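Local structure of 2-hydroxyisobutanoyl-CoA mutase large subunit (Aquincola tertiaricarbonis, 4R3U) at residues K325-A330 and E439-G444; A268-A273 and Q456-D461; D211-Y216 and K448-G453. The protein catalyses, together with the cobalamin-binding small subunit HcmB, the interconversion of 2-hydroxyisobutyryl-CoA and (S)-3-hydroxybutyryl-CoA. All blocks are in the same frame, centred on the assembly; numbering follows the deposited sequence.

How the interactions relate
All three contacts tie the consecutive helices 420-442, 446-451 and 454-472 to barrel helices that come earlier in the chain. Interactions 2 and 3 are neighbours, with centres 10 Å apart, and Q456 NE2 probably donates to I450 O (3.0 Å) between them. Interaction 1 sits at the surface, its centre 16 Å from that of interaction 2 and 17 Å from that of interaction 3; it touches the latter where V440 CA packs on L449 CD2 (3.6 Å). Interaction 2 comes nearest the active site: the I459 side chain is about 7 Å from bound cobalamin and about 8 Å from the side chain of H256, which binds substrate. Interaction 1 is remote from it.

Interaction 1: residues K325-A330 and E439-G444; sequences KERFGA and EVEKRG
R327 of helix 306-327 faces E441, in the last turn of helix 420-442, at long range: their CA atoms are 12.8 Å apart, the nearest such pair between the two segments. Two long side chains bridge the distance. R327 leaves its helix with CG anti to the backbone N (chi1 -171°) and runs extended as far as NE, while E441 does much the same from the other bank, so the two charged ends come together midway. The meeting is a salt bridge to one carboxylate oxygen: E441 OE1 lies 3.2 Å from R327 NH1 and 3.3 Å from R327 NH2. Shared by the two nitrogens, OE1 lies oblique to the guanidinium and is met at a poor angle by each N-H, so both bonds are weak. The carboxylate and guanidinium planes are 85° apart. Nearer its root, R327 lays CD over one face of the F328 ring, toward its rim and 3.6 Å above the plane, and touches I276 of helix 264-283. Elsewhere on helix 420-442, E439 OE2 accepts a straighter bond from R443 NE (2.7 Å), just before G444 ends the helix in a Schellman motif. Since R327 and E441 are both exposed, and only 64 Å² is buried between the segments, attraction between opposite charges, probably softened by solvent, rather than apolar burial joins these two helices.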
# COMPACT_ATOMS: atom_id res chain seq x y z
N LYS A 325 5.11 34.13 10.81
CA LYS A 325 6.24 34.88 11.32
C LYS A 325 6.42 36.21 10.61
O LYS A 325 6.41 37.25 11.27
CB LYS A 325 7.55 34.07 11.25
CG LYS A 325 8.71 34.73 12.02
CD LYS A 325 10.08 34.29 11.54
CE LYS A 325 11.08 34.39 12.64
NZ LYS A 325 12.25 33.52 12.40
N GLU A 326 6.62 36.17 9.27
CA GLU A 326 6.92 37.36 8.47
C GLU A 326 5.77 38.29 8.22
O GLU A 326 5.95 39.51 8.36
CB GLU A 326 7.68 37.02 7.18
CG GLU A 326 9.00 36.27 7.38
CD GLU A 326 10.14 36.90 8.17
OE1 GLU A 326 10.31 38.14 8.11
OE2 GLU A 326 10.93 36.13 8.77
N ARG A 327 4.60 37.74 7.84
CA ARG A 327 3.43 38.56 7.52
C ARG A 327 2.59 38.93 8.75
O ARG A 327 2.06 40.03 8.81
CB ARG A 327 2.58 37.86 6.45
CG ARG A 327 1.45 38.71 5.88
CD ARG A 327 0.33 37.85 5.33
NE ARG A 327 -0.74 38.69 4.81
CZ ARG A 327 -0.97 38.87 3.51
NH1 ARG A 327 -1.93 39.67 3.11
NH2 ARG A 327 -0.28 38.17 2.61
N PHE A 328 2.42 38.01 9.70
CA PHE A 328 1.59 38.33 10.85
C PHE A 328 2.34 38.78 12.09
O PHE A 328 1.72 39.33 13.01
CB PHE A 328 0.51 37.25 11.10
CG PHE A 328 -0.44 37.12 9.93
CD1 PHE A 328 -1.28 38.18 9.57
CD2 PHE A 328 -0.48 35.97 9.17
CE1 PHE A 328 -2.16 38.07 8.47
CE2 PHE A 328 -1.36 35.85 8.08
CZ PHE A 328 -2.19 36.89 7.74
N GLY A 329 3.66 38.61 12.08
CA GLY A 329 4.54 38.98 13.18
C GLY A 329 4.35 38.13 14.42
O GLY A 329 4.49 38.62 15.54
N ALA A 330 4.04 36.86 14.23
CA ALA A 330 3.85 35.93 15.35
C ALA A 330 5.18 35.74 16.08
O ALA A 330 6.25 35.77 15.45
CB ALA A 330 3.32 34.59 14.85
N GLU A 439 -0.81 36.94 -6.33
CA GLU A 439 -1.82 37.27 -7.35
C GLU A 439 -3.16 37.53 -6.71
O GLU A 439 -3.84 38.48 -7.08
CB GLU A 439 -1.93 36.16 -8.39
CG GLU A 439 -2.48 36.63 -9.73
CD GLU A 439 -2.72 35.52 -10.73
OE1 GLU A 439 -1.82 34.68 -10.93
OE2 GLU A 439 -3.81 35.50 -11.35
N VAL A 440 -3.54 36.71 -5.72
CA VAL A 440 -4.78 36.84 -4.96
C VAL A 440 -4.85 38.25 -4.32
O VAL A 440 -5.86 38.96 -4.46
CB VAL A 440 -4.93 35.69 -3.93
CG1 VAL A 440 -6.08 35.93 -2.97
CG2 VAL A 440 -5.11 34.34 -4.64
N GLU A 441 -3.74 38.67 -3.70
CA GLU A 441 -3.62 39.98 -3.07
C GLU A 441 -3.70 41.10 -4.12
O GLU A 441 -4.48 42.05 -3.95
CB GLU A 441 -2.33 40.02 -2.26
CG GLU A 441 -2.19 41.23 -1.36
CD GLU A 441 -0.88 41.27 -0.62
OE1 GLU A 441 -0.65 40.37 0.23
OE2 GLU A 441 -0.09 42.22 -0.84
N LYS A 442 -2.95 40.96 -5.23
CA LYS A 442 -2.93 41.89 -6.36
C LYS A 442 -4.31 42.03 -6.99
O LYS A 442 -4.66 43.11 -7.43
CB LYS A 442 -1.93 41.42 -7.43
CG LYS A 442 -0.49 41.82 -7.14
CD LYS A 442 0.01 42.85 -8.15
CE LYS A 442 1.38 43.35 -7.77
NZ LYS A 442 2.29 43.51 -8.95
N ARG A 443 -5.09 40.92 -7.04
CA ARG A 443 -6.41 40.92 -7.64
C ARG A 443 -7.53 41.41 -6.70
O ARG A 443 -8.70 41.49 -7.11
CB ARG A 443 -6.72 39.57 -8.29
CG ARG A 443 -5.99 39.29 -9.60
CD ARG A 443 -6.37 37.90 -10.11
NE ARG A 443 -5.62 37.48 -11.29
CZ ARG A 443 -5.92 37.82 -12.53
NH1 ARG A 443 -6.96 38.61 -12.78
NH2 ARG A 443 -5.17 37.39 -13.54
N GLY A 444 -7.17 41.77 -5.46
CA GLY A 444 -8.11 42.33 -4.50
C GLY A 444 -8.56 41.47 -3.34
O GLY A 444 -9.54 41.81 -2.66

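Interaction 2: residues A268-A273 and Q456-D461; sequences AAFTLA and QKQIAD
F270 of helix 264-283 reaches toward helix 454-472 and meets two successive side chains, Q458 and I459; the CA atoms of F270 and I459 are 10.0 Å apart, so the ring spans most of the distance between the helices. The apolar part is the approach of I459. Its CG1 comes to the edge of the phenyl ring, near the ring plane, and rests 4.1 Å from F270 CE2. With CG1 anti to the carbonyl carbon (chi1 -63°), I459 brings that branch closer to F270 than its CB direction alone would suggest. Helix 255-259 joins here too, since I257 touches both F270 and I459.

Helix 264-283 follows strand 252-253 and precedes strand 298-302, so it is one of the helices around the substrate-binding TIM barrel, and its T271 touches F298 and F300 of strand 298-302. Helix 454-472 packs on this barrel helix through F270, and the I459 side chain is about 7 Å from the bound cobalamin.

The polar-aromatic part belongs to Q458. Its amide closes on the outer end of the ring, F270 CZ lying 3.6 Å from Q458 NE2 and 3.7 Å from Q458 OE1. The oxygen sits at the ring edge, in plane, whereas the nitrogen is oblique to it, and the amide and ring planes are 77° apart. F455 meets F270 edge-to-face, and I436 of helix 420-442 also touches F270.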
# COMPACT_ATOMS: atom_id res chain seq x y z
N ALA A 268 -3.22 23.66 -1.92
CA ALA A 268 -2.28 24.29 -1.00
C ALA A 268 -2.43 25.81 -0.96
O ALA A 268 -2.65 26.39 0.11
CB ALA A 268 -0.84 23.91 -1.38
N ALA A 269 -2.33 26.46 -2.12
CA ALA A 269 -2.41 27.93 -2.23
C ALA A 269 -3.75 28.54 -1.87
O ALA A 269 -3.77 29.55 -1.19
CB ALA A 269 -1.99 28.37 -3.62
N PHE A 270 -4.88 27.93 -2.29
CA PHE A 270 -6.22 28.47 -1.98
C PHE A 270 -6.58 28.34 -0.49
O PHE A 270 -7.27 29.20 0.04
CB PHE A 270 -7.30 27.90 -2.91
CG PHE A 270 -7.12 28.10 -4.41
CD1 PHE A 270 -6.13 28.95 -4.90
CD2 PHE A 270 -7.96 27.47 -5.31
CE1 PHE A 270 -5.97 29.14 -6.27
CE2 PHE A 270 -7.83 27.71 -6.68
CZ PHE A 270 -6.82 28.52 -7.15
N THR A 271 -6.03 27.31 0.19
CA THR A 271 -6.22 27.09 1.62
C THR A 271 -5.45 28.16 2.38
O THR A 271 -5.99 28.75 3.34
CB THR A 271 -5.82 25.66 2.02
OG1 THR A 271 -6.51 24.74 1.20
CG2 THR A 271 -6.14 25.35 3.48
N LEU A 272 -4.21 28.43 1.95
CA LEU A 272 -3.41 29.49 2.54
C LEU A 272 -4.03 30.88 2.32
O LEU A 272 -4.02 31.70 3.24
CB LEU A 272 -1.94 29.41 2.11
CG LEU A 272 -1.18 28.21 2.68
CD1 LEU A 272 0.26 28.22 2.25
CD2 LEU A 272 -1.29 28.13 4.21
N ALA A 273 -4.67 31.10 1.14
CA ALA A 273 -5.38 32.36 0.82
C ALA A 273 -6.51 32.60 1.84
O ALA A 273 -6.68 33.71 2.33
CB ALA A 273 -5.93 32.32 -0.60
N GLN A 456 -12.99 29.07 -8.16
CA GLN A 456 -13.94 28.08 -8.68
C GLN A 456 -13.69 27.83 -10.18
O GLN A 456 -13.77 26.68 -10.61
CB GLN A 456 -15.41 28.53 -8.42
CG GLN A 456 -15.75 28.98 -6.96
CD GLN A 456 -15.52 30.47 -6.59
OE1 GLN A 456 -14.39 30.98 -6.49
NE2 GLN A 456 -16.61 31.18 -6.27
N LYS A 457 -13.35 28.87 -10.97
CA LYS A 457 -13.10 28.70 -12.40
C LYS A 457 -11.80 27.96 -12.63
O LYS A 457 -11.71 27.14 -13.55
CB LYS A 457 -13.15 30.03 -13.16
CG LYS A 457 -14.58 30.48 -13.47
CD LYS A 457 -14.67 31.97 -13.85
CE LYS A 457 -16.10 32.45 -14.01
NZ LYS A 457 -16.17 33.93 -14.13
N GLN A 458 -10.80 28.19 -11.76
CA GLN A 458 -9.53 27.51 -11.85
C GLN A 458 -9.66 26.04 -11.51
O GLN A 458 -9.11 25.20 -12.23
CB GLN A 458 -8.50 28.20 -10.98
CG GLN A 458 -7.75 29.31 -11.68
CD GLN A 458 -6.69 29.80 -10.74
OE1 GLN A 458 -5.59 29.23 -10.61
NE2 GLN A 458 -7.09 30.79 -9.96
N ILE A 459 -10.41 25.73 -10.43
CA ILE A 459 -10.71 24.37 -9.98
C ILE A 459 -11.42 23.61 -11.13
O ILE A 459 -11.00 22.52 -11.50
CB ILE A 459 -11.57 24.39 -8.68
CG1 ILE A 459 -10.81 25.05 -7.51
CG2 ILE A 459 -12.00 22.99 -8.31
CD1 ILE A 459 -11.67 25.46 -6.25
N ALA A 460 -12.48 24.24 -11.71
CA ALA A 460 -13.29 23.68 -12.79
C ALA A 460 -12.49 23.34 -14.05
O ALA A 460 -12.81 22.37 -14.74
CB ALA A 460 -14.44 24.61 -13.13
N ASP A 461 -11.46 24.13 -14.34
CA ASP A 461 -10.58 23.89 -15.48
C ASP A 461 -9.74 22.65 -15.24
O ASP A 461 -9.58 21.85 -16.16
CB ASP A 461 -9.66 25.11 -15.71
CG ASP A 461 -10.36 26.31 -16.30
OD1 ASP A 461 -11.57 26.18 -16.65
OD2 ASP A 461 -9.71 27.36 -16.43

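Interaction 3: residues D211-Y216 and K448-G453; sequences DILKEY and KLIEQG
I450 of helix 446-451 inserts its side chain between L213 and Y216, one turn apart on helix 213-219, where the two helices approach to 6.9 Å between the CA atoms of Y216 and I450. Its CB points toward the other segment and divides the contact between two branches. CG2, anti to the backbone N, turns to Y216 and meets the CB methylene of the tyrosine at 3.6 Å. The other branch starts at CG1, anti to the carbonyl carbon (chi1 -75°), and continues extended to CD1 (chi2 173°), which carries the contact across to L213. There the terminal methyl has three neighbours: the backbone oxygen L213 O at 3.8 Å, the L213 CD2 methyl at 4.0 Å and L213 CB at 4.1 Å. The L213 and I450 side chains cross at about a right angle. I226 of helix 226-243 touches both I450 and Y216, and F455 of helix 454-472 also packs on I450.

The tyrosine offers its root to I450 and sends its ring away, where its hydroxyl hydrogen-bonds to Y224 O and S229 OG. The turn leading into helix 213-219 has its own bonds: D211 OD1 accepts from K214 N (3.3 Å) in a capping bond. K214 NZ reaches back to D211 O and forms a salt bridge with E215 OE2. Helix 213-219 follows barrel strand 206-208, and the contact joins this barrel helix to helix 446-451. Methyl and methylene groups make most of the junction, while D211 and E215 are held by K214 and by partners such as Y278 OH and Q219 NE2, not by 448-453, so the contact between these two helices rests on buried apolar surface and close van der Waals fit.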
# COMPACT_ATOMS: atom_id res chain seq x y z
N ASP A 211 -14.71 26.30 8.45
CA ASP A 211 -14.19 27.05 7.29
C ASP A 211 -15.24 27.25 6.21
O ASP A 211 -15.52 26.35 5.43
CB ASP A 211 -12.93 26.35 6.69
CG ASP A 211 -12.25 27.06 5.53
OD1 ASP A 211 -12.77 28.11 5.06
OD2 ASP A 211 -11.21 26.56 5.07
N ILE A 212 -15.77 28.47 6.16
CA ILE A 212 -16.80 28.85 5.19
C ILE A 212 -16.25 29.29 3.83
O ILE A 212 -16.90 29.08 2.81
CB ILE A 212 -17.82 29.83 5.80
CG1 ILE A 212 -19.17 29.77 5.09
CG2 ILE A 212 -17.27 31.27 5.93
CD1 ILE A 212 -20.02 28.59 5.44
N LEU A 213 -15.06 29.85 3.79
CA LEU A 213 -14.46 30.30 2.53
C LEU A 213 -14.33 29.17 1.51
O LEU A 213 -14.69 29.33 0.34
CB LEU A 213 -13.15 31.11 2.77
CG LEU A 213 -13.31 32.40 3.67
CD1 LEU A 213 -12.00 33.00 4.05
CD2 LEU A 213 -14.18 33.45 3.03
N LYS A 214 -13.97 27.97 2.00
CA LYS A 214 -13.83 26.80 1.16
C LYS A 214 -15.18 26.24 0.72
O LYS A 214 -15.23 25.47 -0.22
CB LYS A 214 -12.93 25.74 1.85
CG LYS A 214 -13.51 25.08 3.08
CD LYS A 214 -14.21 23.77 2.80
CE LYS A 214 -14.47 23.05 4.11
NZ LYS A 214 -15.58 23.66 4.92
N GLU A 215 -16.26 26.62 1.43
CA GLU A 215 -17.65 26.23 1.10
C GLU A 215 -18.10 26.98 -0.14
O GLU A 215 -18.66 26.37 -1.05
CB GLU A 215 -18.58 26.51 2.29
CG GLU A 215 -18.37 25.56 3.48
CD GLU A 215 -18.53 24.09 3.15
OE1 GLU A 215 -19.35 23.76 2.27
OE2 GLU A 215 -17.77 23.26 3.70
N TYR A 216 -17.79 28.29 -0.22
CA TYR A 216 -18.11 29.10 -1.41
C TYR A 216 -17.28 28.64 -2.61
O TYR A 216 -17.77 28.56 -3.73
CB TYR A 216 -17.90 30.60 -1.13
CG TYR A 216 -18.81 31.14 -0.04
CD1 TYR A 216 -20.18 31.24 -0.24
CD2 TYR A 216 -18.29 31.57 1.17
CE1 TYR A 216 -21.02 31.71 0.78
CE2 TYR A 216 -19.11 32.05 2.19
CZ TYR A 216 -20.48 32.11 1.99
OH TYR A 216 -21.30 32.57 3.00
N LYS A 448 -13.25 39.00 -2.70
CA LYS A 448 -13.53 39.58 -4.02
C LYS A 448 -13.41 38.55 -5.15
O LYS A 448 -14.28 38.50 -6.02
CB LYS A 448 -12.65 40.81 -4.31
CG LYS A 448 -12.78 41.95 -3.29
CD LYS A 448 -14.20 42.58 -3.06
CE LYS A 448 -14.88 42.21 -1.73
NZ LYS A 448 -13.99 42.30 -0.52
N LEU A 449 -12.35 37.71 -5.10
CA LEU A 449 -12.08 36.65 -6.06
C LEU A 449 -13.10 35.53 -5.97
O LEU A 449 -13.41 34.91 -6.99
CB LEU A 449 -10.65 36.13 -5.92
CG LEU A 449 -9.55 36.76 -6.80
CD1 LEU A 449 -9.77 38.24 -7.01
CD2 LEU A 449 -8.18 36.52 -6.20
N ILE A 450 -13.65 35.28 -4.75
CA ILE A 450 -14.72 34.30 -4.51
C ILE A 450 -15.97 34.88 -5.15
O ILE A 450 -16.66 34.17 -5.88
CB ILE A 450 -14.91 33.98 -2.99
CG1 ILE A 450 -13.78 33.05 -2.46
CG2 ILE A 450 -16.29 33.39 -2.70
CD1 ILE A 450 -13.77 32.80 -0.91
N GLU A 451 -16.22 36.19 -4.96
CA GLU A 451 -17.35 36.90 -5.57
C GLU A 451 -17.24 36.94 -7.12
O GLU A 451 -18.26 36.95 -7.79
CB GLU A 451 -17.48 38.32 -5.00
CG GLU A 451 -17.99 38.36 -3.57
CD GLU A 451 -17.88 39.71 -2.86
OE1 GLU A 451 -17.33 40.66 -3.44
OE2 GLU A 451 -18.34 39.79 -1.69
N GLN A 452 -16.00 36.95 -7.66
CA GLN A 452 -15.76 36.96 -9.12
C GLN A 452 -15.77 35.50 -9.68
O GLN A 452 -15.70 35.31 -10.90
CB GLN A 452 -14.40 37.63 -9.45
CG GLN A 452 -14.31 39.16 -9.24
CD GLN A 452 -12.88 39.71 -9.30
OE1 GLN A 452 -11.99 39.16 -9.97
NE2 GLN A 452 -12.61 40.82 -8.60
N GLY A 453 -15.79 34.50 -8.78
CA GLY A 453 -15.75 33.08 -9.10
C GLY A 453 -14.42 32.62 -9.67
O GLY A 453 -14.37 31.62 -10.39